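Local structure of hemolysin-related protein (Vibrio cholerae serotype O1, 6MLT) at residues H307-L312 and N335-S340; Y399-P402 and Q406-G409; D454-D457 and N461-W464; M539-Y544 and Q549-V554. The protein probably helps Vibrio cholerae biofilms adhere, as a secreted extracellular matrix protein with calcium sites and a carbohydrate-binding, beta-prism lectin-like region. All coordinates share one frame; numbering follows the deposited sequence.

Contact 1: residues H307-L312 and N335-S340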
loop_
_atom_site.group_PDB
_atom_site.type_symbol
_atom_site.label_atom_id
_atom_site.label_comp_id
_atom_site.label_asym_id
_atom_site.label_seq_id
_atom_site.Cartn_x
_atom_site.Cartn_y
_atom_site.Cartn_z
ATOM N N HIS A 307 0.248 19.315 37.953
ATOM C CA HIS A 307 -0.788 19.074 36.956
ATOM C C HIS A 307 -0.560 17.723 36.288
ATOM O O HIS A 307 0.537 17.441 35.797
ATOM C CB HIS A 307 -0.806 20.186 35.905
ATOM N N GLN A 308 -1.601 16.895 36.277
ATOM C CA GLN A 308 -1.556 15.612 35.588
ATOM C C GLN A 308 -1.271 15.811 34.102
ATOM O O GLN A 308 -1.913 16.632 33.445
ATOM C CB GLN A 308 -2.894 14.901 35.801
ATOM C CG GLN A 308 -3.239 13.805 34.831
ATOM C CD GLN A 308 -4.573 13.182 35.162
ATOM O OE1 GLN A 308 -5.217 13.569 36.137
ATOM N NE2 GLN A 308 -5.001 12.223 34.357
ATOM N N GLN A 309 -0.298 15.064 33.572
ATOM C CA GLN A 309 0.049 15.122 32.154
ATOM C C GLN A 309 0.179 13.711 31.605
ATOM O O GLN A 309 0.880 12.875 32.185
ATOM C CB GLN A 309 1.348 15.902 31.932
ATOM C CG GLN A 309 1.305 17.320 32.495
ATOM C CD GLN A 309 2.571 18.107 32.218
ATOM O OE1 GLN A 309 3.266 18.534 33.141
ATOM N NE2 GLN A 309 2.872 18.313 30.942
ATOM N N ARG A 310 -0.484 13.451 30.482
ATOM C CA ARG A 310 -0.521 12.118 29.903
ATOM C C ARG A 310 0.688 11.879 29.009
ATOM O O ARG A 310 1.040 12.721 28.180
ATOM C CB ARG A 310 -1.801 11.913 29.092
ATOM C CG ARG A 310 -1.920 10.524 28.468
ATOM C CD ARG A 310 -3.202 10.374 27.655
ATOM N NE ARG A 310 -3.178 11.179 26.437
ATOM C CZ ARG A 310 -4.175 11.241 25.560
ATOM N NH1 ARG A 310 -5.286 10.542 25.758
ATOM N NH2 ARG A 310 -4.060 12.003 24.480
ATOM N N VAL A 311 1.296 10.707 29.163
ATOM C CA VAL A 311 2.453 10.299 28.376
ATOM C C VAL A 311 2.126 8.947 27.764
ATOM O O VAL A 311 2.031 7.944 28.480
ATOM C CB VAL A 311 3.735 10.219 29.220
ATOM C CG1 VAL A 311 4.899 9.694 28.388
ATOM C CG2 VAL A 311 4.069 11.573 29.801
ATOM N N LEU A 312 1.969 8.913 26.446
ATOM C CA LEU A 312 1.689 7.681 25.728
ATOM C C LEU A 312 2.977 7.145 25.125
ATOM O O LEU A 312 3.800 7.910 24.619
ATOM C CB LEU A 312 0.646 7.911 24.629
ATOM C CG LEU A 312 -0.732 8.396 25.087
ATOM C CD1 LEU A 312 -1.619 8.692 23.883
ATOM C CD2 LEU A 312 -1.401 7.377 26.007
ATOM N N ASN A 335 10.729 15.059 24.890
ATOM C CA ASN A 335 9.437 15.504 25.419
ATOM C C ASN A 335 9.187 14.773 26.733
ATOM O O ASN A 335 8.398 13.827 26.787
ATOM C CB ASN A 335 8.305 15.242 24.407
ATOM C CG ASN A 335 8.591 15.840 23.045
ATOM O OD1 ASN A 335 8.325 17.017 22.803
ATOM N ND2 ASN A 335 9.134 15.028 22.146
ATOM N N MET A 336 9.851 15.223 27.795
ATOM C CA MET A 336 9.821 14.527 29.072
ATOM C C MET A 336 9.204 15.403 30.153
ATOM O O MET A 336 9.499 16.597 30.251
ATOM C CB MET A 336 11.228 14.091 29.478
ATOM C CG MET A 336 11.818 13.087 28.505
ATOM S SD MET A 336 13.302 12.339 29.139
ATOM C CE MET A 336 12.619 11.115 30.261
ATOM N N ILE A 337 8.361 14.785 30.972
ATOM C CA ILE A 337 7.688 15.450 32.081
ATOM C C ILE A 337 8.499 15.191 33.339
ATOM O O ILE A 337 8.656 14.039 33.751
ATOM C CB ILE A 337 6.252 14.932 32.245
ATOM C CG1 ILE A 337 5.523 14.955 30.896
ATOM C CG2 ILE A 337 5.509 15.733 33.294
ATOM C CD1 ILE A 337 5.585 16.284 30.172
ATOM N N GLY A 338 8.996 16.255 33.956
ATOM C CA GLY A 338 9.750 16.146 35.179
ATOM C C GLY A 338 10.948 17.069 35.159
ATOM O O GLY A 338 11.064 17.961 34.319
ATOM N N GLY A 339 11.847 16.841 36.106
ATOM C CA GLY A 339 13.039 17.645 36.246
ATOM C C GLY A 339 14.047 17.365 35.143
ATOM O O GLY A 339 13.826 16.577 34.221
ATOM N N SER A 340 15.188 18.039 35.255
ATOM C CA SER A 340 16.206 18.009 34.214
ATOM C C SER A 340 17.323 17.001 34.480
ATOM O O SER A 340 18.176 16.813 33.604
ATOM C CB SER A 340 16.821 19.404 34.052
ATOM O OG SER A 340 17.318 19.876 35.292
#

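Contact 2: residues Y399-P402 and Q406-G409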
loop_
_atom_site.group_PDB
_atom_site.type_symbol
_atom_site.label_atom_id
_atom_site.label_comp_id
_atom_site.label_asym_id
_atom_site.label_seq_id
_atom_site.Cartn_x
_atom_site.Cartn_y
_atom_site.Cartn_z
ATOM N N TYR A 399 1.266 -2.805 40.656
ATOM C CA TYR A 399 0.182 -2.810 39.685
ATOM C C TYR A 399 0.474 -3.901 38.666
ATOM O O TYR A 399 1.545 -3.906 38.049
ATOM C CB TYR A 399 0.030 -1.455 38.997
ATOM C CG TYR A 399 -1.039 -1.467 37.931
ATOM C CD1 TYR A 399 -2.377 -1.595 38.273
ATOM C CD2 TYR A 399 -0.713 -1.362 36.585
ATOM C CE1 TYR A 399 -3.371 -1.615 37.302
ATOM C CE2 TYR A 399 -1.697 -1.380 35.606
ATOM C CZ TYR A 399 -3.024 -1.507 35.974
ATOM O OH TYR A 399 -4.013 -1.530 35.018
ATOM N N ASP A 400 -0.461 -4.835 38.515
ATOM C CA ASP A 400 -0.363 -5.877 37.503
ATOM C C ASP A 400 -1.072 -5.416 36.238
ATOM O O ASP A 400 -2.209 -4.933 36.297
ATOM C CB ASP A 400 -0.979 -7.185 38.003
ATOM C CG ASP A 400 -0.195 -7.804 39.144
ATOM O OD1 ASP A 400 1.032 -7.979 38.999
ATOM O OD2 ASP A 400 -0.806 -8.106 40.190
ATOM N N ILE A 401 -0.398 -5.551 35.099
ATOM C CA ILE A 401 -1.037 -5.318 33.808
ATOM C C ILE A 401 -2.082 -6.414 33.633
ATOM O O ILE A 401 -1.740 -7.601 33.726
ATOM C CB ILE A 401 -0.022 -5.319 32.656
ATOM C CG1 ILE A 401 1.124 -4.344 32.950
ATOM C CG2 ILE A 401 -0.711 -4.959 31.337
ATOM C CD1 ILE A 401 0.681 -2.908 33.181
ATOM N N PRO A 402 -3.352 -6.085 33.394
ATOM C CA PRO A 402 -4.362 -7.138 33.256
ATOM C C PRO A 402 -4.021 -8.107 32.135
ATOM O O PRO A 402 -3.454 -7.729 31.107
ATOM C CB PRO A 402 -5.644 -6.357 32.945
ATOM C CG PRO A 402 -5.403 -5.006 33.477
ATOM C CD PRO A 402 -3.945 -4.744 33.275
ATOM N N GLN A 406 -2.004 -4.547 27.551
ATOM C CA GLN A 406 -0.626 -4.077 27.525
ATOM C C GLN A 406 -0.544 -2.694 28.156
ATOM O O GLN A 406 -1.503 -1.917 28.114
ATOM C CB GLN A 406 -0.068 -3.991 26.093
ATOM C CG GLN A 406 0.442 -5.299 25.524
ATOM C CD GLN A 406 1.167 -5.118 24.197
ATOM O OE1 GLN A 406 1.390 -3.993 23.742
ATOM N NE2 GLN A 406 1.541 -6.227 23.574
ATOM N N LEU A 407 0.622 -2.393 28.726
ATOM C CA LEU A 407 0.926 -1.038 29.174
ATOM C C LEU A 407 1.067 -0.125 27.961
ATOM O O LEU A 407 1.889 -0.390 27.078
ATOM C CB LEU A 407 2.217 -1.028 29.987
ATOM C CG LEU A 407 2.706 0.337 30.474
ATOM C CD1 LEU A 407 1.726 0.920 31.486
ATOM C CD2 LEU A 407 4.106 0.215 31.070
ATOM N N LEU A 408 0.287 0.958 27.927
ATOM C CA LEU A 408 0.287 1.871 26.793
ATOM C C LEU A 408 0.793 3.269 27.114
ATOM O O LEU A 408 1.109 4.017 26.183
ATOM C CB LEU A 408 -1.128 1.998 26.217
ATOM C CG LEU A 408 -1.772 0.712 25.707
ATOM C CD1 LEU A 408 -3.175 1.006 25.196
ATOM C CD2 LEU A 408 -0.922 0.062 24.619
ATOM N N GLY A 409 0.848 3.647 28.384
ATOM C CA GLY A 409 1.341 4.964 28.743
ATOM C C GLY A 409 1.214 5.194 30.234
ATOM O O GLY A 409 0.932 4.270 31.003
#

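Contact 3: residues D454-D457 and N461-W464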
loop_
_atom_site.group_PDB
_atom_site.type_symbol
_atom_site.label_atom_id
_atom_site.label_comp_id
_atom_site.label_asym_id
_atom_site.label_seq_id
_atom_site.Cartn_x
_atom_site.Cartn_y
_atom_site.Cartn_z
ATOM N N ASP A 454 -10.599 -15.593 -4.340
ATOM C CA ASP A 454 -10.378 -16.048 -2.975
ATOM C C ASP A 454 -9.763 -14.938 -2.134
ATOM O O ASP A 454 -8.835 -14.255 -2.572
ATOM C CB ASP A 454 -9.459 -17.278 -2.945
ATOM C CG ASP A 454 -10.110 -18.507 -3.557
ATOM O OD1 ASP A 454 -11.328 -18.449 -3.816
ATOM O OD2 ASP A 454 -9.410 -19.520 -3.788
ATOM N N MET A 455 -10.275 -14.790 -0.914
ATOM C CA MET A 455 -9.787 -13.825 0.061
ATOM C C MET A 455 -9.096 -14.572 1.192
ATOM O O MET A 455 -9.666 -15.513 1.757
ATOM C CB MET A 455 -10.941 -12.991 0.620
ATOM C CG MET A 455 -10.567 -12.056 1.771
ATOM S SD MET A 455 -9.641 -10.617 1.219
ATOM C CE MET A 455 -10.920 -9.734 0.324
ATOM N N TYR A 456 -7.882 -14.143 1.523
ATOM C CA TYR A 456 -7.094 -14.709 2.610
ATOM C C TYR A 456 -6.821 -13.652 3.675
ATOM O O TYR A 456 -6.660 -12.469 3.365
ATOM C CB TYR A 456 -5.761 -15.255 2.082
ATOM C CG TYR A 456 -5.909 -16.566 1.348
ATOM C CD1 TYR A 456 -6.302 -16.599 0.017
ATOM C CD2 TYR A 456 -5.688 -17.774 1.993
ATOM C CE1 TYR A 456 -6.450 -17.797 -0.650
ATOM C CE2 TYR A 456 -5.836 -18.979 1.329
ATOM C CZ TYR A 456 -6.221 -18.982 0.014
ATOM O OH TYR A 456 -6.374 -20.173 -0.663
ATOM N N ASP A 457 -6.747 -14.083 4.937
ATOM C CA ASP A 457 -6.298 -13.171 5.980
ATOM C C ASP A 457 -4.765 -13.158 6.035
ATOM O O ASP A 457 -4.077 -13.859 5.281
ATOM C CB ASP A 457 -6.938 -13.524 7.329
ATOM C CG ASP A 457 -6.424 -14.824 7.929
ATOM O OD1 ASP A 457 -5.392 -15.367 7.485
ATOM O OD2 ASP A 457 -7.081 -15.305 8.876
ATOM N N ASN A 461 -5.204 -18.002 6.258
ATOM C CA ASN A 461 -6.500 -18.667 6.321
ATOM C C ASN A 461 -7.404 -18.098 5.242
ATOM O O ASN A 461 -7.525 -16.877 5.109
ATOM C CB ASN A 461 -7.158 -18.476 7.686
ATOM C CG ASN A 461 -6.256 -18.856 8.825
ATOM O OD1 ASN A 461 -5.924 -18.023 9.674
ATOM N ND2 ASN A 461 -5.845 -20.113 8.853
ATOM N N LYS A 462 -8.048 -18.977 4.481
ATOM C CA LYS A 462 -9.006 -18.521 3.485
ATOM C C LYS A 462 -10.278 -18.049 4.176
ATOM O O LYS A 462 -10.865 -18.775 4.983
ATOM C CB LYS A 462 -9.330 -19.637 2.499
ATOM C CG LYS A 462 -10.214 -19.184 1.340
ATOM C CD LYS A 462 -10.121 -20.138 0.168
ATOM C CE LYS A 462 -10.847 -21.432 0.449
ATOM N NZ LYS A 462 -10.365 -22.536 -0.445
ATOM N N VAL A 463 -10.698 -16.829 3.861
ATOM C CA VAL A 463 -11.891 -16.250 4.466
ATOM C C VAL A 463 -13.134 -16.562 3.646
ATOM O O VAL A 463 -14.179 -16.898 4.204
ATOM C CB VAL A 463 -11.703 -14.729 4.640
ATOM C CG1 VAL A 463 -12.906 -14.122 5.351
ATOM C CG2 VAL A 463 -10.416 -14.432 5.405
ATOM N N TRP A 464 -13.048 -16.423 2.324
ATOM C CA TRP A 464 -14.155 -16.757 1.445
ATOM C C TRP A 464 -13.636 -17.019 0.037
ATOM O O TRP A 464 -12.496 -16.683 -0.304
ATOM C CB TRP A 464 -15.218 -15.648 1.436
ATOM C CG TRP A 464 -14.766 -14.221 1.157
ATOM C CD1 TRP A 464 -14.598 -13.228 2.078
ATOM C CD2 TRP A 464 -14.490 -13.624 -0.124
ATOM N NE1 TRP A 464 -14.232 -12.054 1.455
ATOM C CE2 TRP A 464 -14.156 -12.273 0.105
ATOM C CE3 TRP A 464 -14.494 -14.100 -1.437
ATOM C CZ2 TRP A 464 -13.825 -11.393 -0.932
ATOM C CZ3 TRP A 464 -14.157 -13.221 -2.469
ATOM C CH2 TRP A 464 -13.824 -11.887 -2.205
HETATM O O HOH W 1 -10.649 -21.896 -3.233
HETATM O O HOH W 2 -7.164 -22.470 0.303
#

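Contact 4: residues M539-Y544 and Q549-V554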
loop_
_atom_site.group_PDB
_atom_site.type_symbol
_atom_site.label_atom_id
_atom_site.label_comp_id
_atom_site.label_asym_id
_atom_site.label_seq_id
_atom_site.Cartn_x
_atom_site.Cartn_y
_atom_site.Cartn_z
ATOM N N MET A 539 -13.489 0.528 -16.666
ATOM C CA MET A 539 -13.186 -0.847 -17.031
ATOM C C MET A 539 -13.032 -0.969 -18.540
ATOM O O MET A 539 -13.602 -0.190 -19.312
ATOM C CB MET A 539 -14.267 -1.818 -16.529
ATOM C CG MET A 539 -15.630 -1.630 -17.145
ATOM S SD MET A 539 -16.906 -2.576 -16.280
ATOM C CE MET A 539 -17.024 -1.648 -14.751
ATOM N N VAL A 540 -12.253 -1.961 -18.955
ATOM C CA VAL A 540 -11.978 -2.199 -20.366
ATOM C C VAL A 540 -12.697 -3.467 -20.803
ATOM O O VAL A 540 -12.986 -4.351 -19.991
ATOM C CB VAL A 540 -10.459 -2.284 -20.626
ATOM C CG1 VAL A 540 -9.774 -1.027 -20.114
ATOM C CG2 VAL A 540 -9.864 -3.530 -19.966
ATOM N N ALA A 541 -12.995 -3.547 -22.097
ATOM C CA ALA A 541 -13.806 -4.633 -22.619
ATOM C C ALA A 541 -13.345 -5.011 -24.017
ATOM O O ALA A 541 -12.783 -4.193 -24.757
ATOM C CB ALA A 541 -15.291 -4.260 -22.654
ATOM N N ASN A 542 -13.607 -6.267 -24.367
ATOM C CA ASN A 542 -13.351 -6.780 -25.700
ATOM C C ASN A 542 -14.363 -7.877 -25.981
ATOM O O ASN A 542 -14.859 -8.533 -25.057
ATOM C CB ASN A 542 -11.919 -7.305 -25.830
ATOM C CG ASN A 542 -11.585 -8.322 -24.763
ATOM O OD1 ASN A 542 -11.898 -9.507 -24.901
ATOM N ND2 ASN A 542 -10.956 -7.864 -23.685
ATOM N N ASP A 543 -14.658 -8.078 -27.265
ATOM C CA ASP A 543 -15.696 -9.020 -27.661
ATOM C C ASP A 543 -15.281 -9.854 -28.866
ATOM O O ASP A 543 -16.142 -10.356 -29.600
ATOM C CB ASP A 543 -17.016 -8.292 -27.955
ATOM C CG ASP A 543 -16.876 -7.210 -29.011
ATOM O OD1 ASP A 543 -15.813 -7.130 -29.662
ATOM O OD2 ASP A 543 -17.846 -6.435 -29.188
ATOM N N TYR A 544 -13.973 -10.037 -29.068
ATOM C CA TYR A 544 -13.496 -10.823 -30.201
ATOM C C TYR A 544 -13.800 -12.307 -30.024
ATOM O O TYR A 544 -13.905 -13.030 -31.015
ATOM C CB TYR A 544 -11.984 -10.625 -30.395
ATOM C CG TYR A 544 -11.164 -11.162 -29.242
ATOM C CD1 TYR A 544 -10.778 -12.501 -29.192
ATOM C CD2 TYR A 544 -10.791 -10.337 -28.191
ATOM C CE1 TYR A 544 -10.043 -12.995 -28.131
ATOM C CE2 TYR A 544 -10.061 -10.820 -27.129
ATOM C CZ TYR A 544 -9.689 -12.151 -27.101
ATOM O OH TYR A 544 -8.965 -12.638 -26.032
ATOM N N GLN A 549 -18.625 -12.094 -25.589
ATOM C CA GLN A 549 -19.049 -11.210 -26.673
ATOM C C GLN A 549 -20.192 -10.328 -26.178
ATOM O O GLN A 549 -21.361 -10.573 -26.480
ATOM C CB GLN A 549 -19.454 -12.057 -27.889
ATOM C CG GLN A 549 -19.320 -11.346 -29.217
ATOM C CD GLN A 549 -19.046 -12.309 -30.354
ATOM O OE1 GLN A 549 -19.904 -13.109 -30.717
ATOM N NE2 GLN A 549 -17.837 -12.248 -30.914
ATOM N N VAL A 550 -19.848 -9.293 -25.410
ATOM C CA VAL A 550 -20.840 -8.355 -24.896
ATOM C C VAL A 550 -20.547 -6.959 -25.427
ATOM O O VAL A 550 -21.420 -6.311 -26.017
ATOM C CB VAL A 550 -20.862 -8.342 -23.358
ATOM C CG1 VAL A 550 -21.822 -7.257 -22.840
ATOM C CG2 VAL A 550 -21.259 -9.707 -22.821
ATOM N N ASN A 551 -19.325 -6.479 -25.204
ATOM C CA ASN A 551 -18.977 -5.109 -25.550
ATOM C C ASN A 551 -17.476 -5.014 -25.785
ATOM O O ASN A 551 -16.730 -5.974 -25.571
ATOM C CB ASN A 551 -19.442 -4.133 -24.458
ATOM C CG ASN A 551 -18.826 -4.428 -23.091
ATOM O OD1 ASN A 551 -18.522 -5.571 -22.766
ATOM N ND2 ASN A 551 -18.647 -3.388 -22.289
ATOM N N HIS A 552 -17.043 -3.849 -26.266
ATOM C CA HIS A 552 -15.631 -3.598 -26.507
ATOM C C HIS A 552 -15.336 -2.119 -26.309
ATOM O O HIS A 552 -16.159 -1.265 -26.636
ATOM C CB HIS A 552 -15.204 -4.037 -27.915
ATOM C CG HIS A 552 -15.914 -3.311 -29.022
ATOM N ND1 HIS A 552 -17.043 -3.810 -29.637
ATOM C CD2 HIS A 552 -15.630 -2.144 -29.650
ATOM C CE1 HIS A 552 -17.431 -2.976 -30.586
ATOM N NE2 HIS A 552 -16.593 -1.954 -30.612
ATOM N N GLY A 553 -14.150 -1.831 -25.771
ATOM C CA GLY A 553 -13.660 -0.473 -25.610
ATOM C C GLY A 553 -13.419 -0.147 -24.148
ATOM O O GLY A 553 -12.835 -0.946 -23.406
ATOM N N VAL A 554 -13.876 1.032 -23.743
ATOM C CA VAL A 554 -13.694 1.542 -22.384
ATOM C C VAL A 554 -15.044 2.037 -21.893
ATOM O O VAL A 554 -15.711 2.816 -22.585
ATOM C CB VAL A 554 -12.647 2.672 -22.328
ATOM C CG1 VAL A 554 -12.478 3.180 -20.894
ATOM C CG2 VAL A 554 -11.312 2.195 -22.883
#

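Contact 1: residues H307-L312 and N335-S340
I337 reaches across from strand 336-338 to Q309 and V311 of strand 309-312, and these three side chains carry the whole contact. The strands are not hydrogen-bonded to one another: even the nearest alpha carbons, those of Q309 and I337, stand 7.6 Å apart, too far for strand pairing, so side chains bridge the gap.

The apolar part is a meeting of two branched residues. CG2 of V311 lies 3.8 Å from CG1 of I337, the two side chains sliding past each other in opposite directions. Valine, apolar and branched at CB, suits this buried position, where CG2 meets I337 and the side chain also touches L318. I337 also rests on V412, which belongs to the sheet of strand 309-312.

The second kind of contact is a polar group laid against methyls. The Q309 amide straddles the two ends of I337, with OE1 3.6 Å from CG2 and NE2 3.5 Å from CD1. These are van der Waals contacts. With CG1 anti to the carbonyl carbon (chi1 -50°) and a further bend at chi2, CD1 and CG2 come to lie under the two ends of the amide. Glutamine fits a partly exposed margin, since its long methylene arm covers an apolar neighbour while its amide remains polar.

Each strand is held by its own sheet: Q309 and V311 bond through the backbone to V412 and M410, I337 to I329. Strands 309-312 and 336-338 are edge strands of two of the three four-stranded antiparallel sheets of a beta-prism lectin fold, and here side chains close the seam between them.

Contact 2: residues Y399-P402 and Q406-G409
I401 packs over the start of strand 405-413, just beyond the short turn that joins the two segments, and its side chain can be followed branch by branch. CB points toward the opposite segment and divides there. A chi1 of -53° sets CG1 beside the backbone N, and so the shorter branch, CG2, lies anti to it and settles against the peptide link between Q406 and L407, 3.9 Å from C of Q406 and equally far from N of L407. The longer branch runs through CG1 and turns at chi2 (-58°) to bring CD1 within 4.0 Å of CB of L407. The two side chains cross at about a right angle, so I401 meets L407 near its base.

Isoleucine suits this buried place because one branch can cover backbone while the other covers a side chain. No hydrogen bond links the segments, and other strands fix each of them: I401 bonds through its backbone to R353, and Q406 to G434. I401 also touches V433 and I355, while L407 meets V352 and F431. The chain here leaves one four-stranded sheet and enters the next, and such hydrophobic packing between sheets belongs to the interior of a beta-prism.

Contact 3: residues D454-D457 and N461-W464
M455 and W464 form an antiparallel hydrogen-bonded pair, whereas Y456 stands opposite K462; the shift of one residue is a classic beta bulge in which V463 and W464 both face M455. N of M455 donates to O of W464 at 3.0 Å, N of V463 to O of M455 at 2.7 Å, and N of D457 to O of N461. The short strand axes run 134° apart.

On one face, M455 lays its CB over the W464 indole, 3.5 Å from the centroid of the five-membered ring, a CH-pi contact. Bends at chi2 and chi3 carry CE to 3.6 Å from CZ2 of W464, with SD oblique to the ring in a Met-aromatic pair. The flexible thioether suits so broad a ring, whose NE1 is satisfied by O of G504.

On the other face, CB of K462 lies over the Y456 ring. NZ of K462 is 2.9 Å from a water that donates to OD2 of D454, a carboxylate also bound by S465 and N271.

At the hairpin end, D457 (chi1 70°) turns OD1 back toward N461, whose N donates at 2.9 Å from above the carboxylate plane; the same oxygen takes N of Q459, an Asx turn. Two backbone donors thus grip one carboxylate oxygen, which probably stabilises its charged form, while D454 and K462 are bridged by a water rather than a direct salt bridge.

Contact 4: residues M539-Y544 and Q549-V554
A541 and G553 form an antiparallel hydrogen-bonded pair, N of A541 donating to O of G553 at 2.9 Å and N of G553 to O of A541, with V540 opposite V554 on the strand side and regular pairing lost from N542 on.

G553 has backbone angles at which a beta carbon would collide with the carbonyl oxygen of H552, and glycine avoids this. D543 and H552 are joined by a His-carboxylate hydrogen bond. ND1 of H552 donates to OD2 of D543 at 2.8 Å; the oxygen lies in the plane of the imidazole, at its edge, yet the donor comes from above the carboxylate plane, 36° out of it. The two flat groups are turned 57° to each other. Both residues have CG between backbone N and carbonyl carbon (chi1 56° for D543), which brings carboxylate and ring together.

Farther along, Q549 extends its chain so that NE2 meets O of D543 at 2.9 Å in a nearly straight bond lying in the amide plane. The amide of N551 rests against CB of A541, with OD1 and ND2 each 3.5 Å from it, its polar atoms being taken by S516 and N515. Buried N542 is similarly satisfied by G518, V31 and S517.

The aspartate would be expected to keep a proton on ND1 and might favour a charged imidazole. Where strand pairing has stopped, histidine and glutamine thus serve as donors that tie the two arms of the hairpin together.

Overall arrangement
Along the chain from the N terminus the four contacts follow in series, none nested in or crossing another. Contact 1 closes a 22-residue excursion, and contact 2 a three-residue turn; both lie in the beta-prism lectin range and share a sheet, where L312 touches L408. Contact 3 closes a tight hairpin in a sheet whose first strand, 277-279, precedes the prism, which is therefore inserted between 277-279 and 443-448 of that propeller-like blade. Contact 4 closes the last hairpin, in a sheet completed by N-terminal strand 13-19, consistent with ring closure of a propeller. Contacts 1 and 4 have centres about 63 Å apart, on opposite sides of the chain's centre.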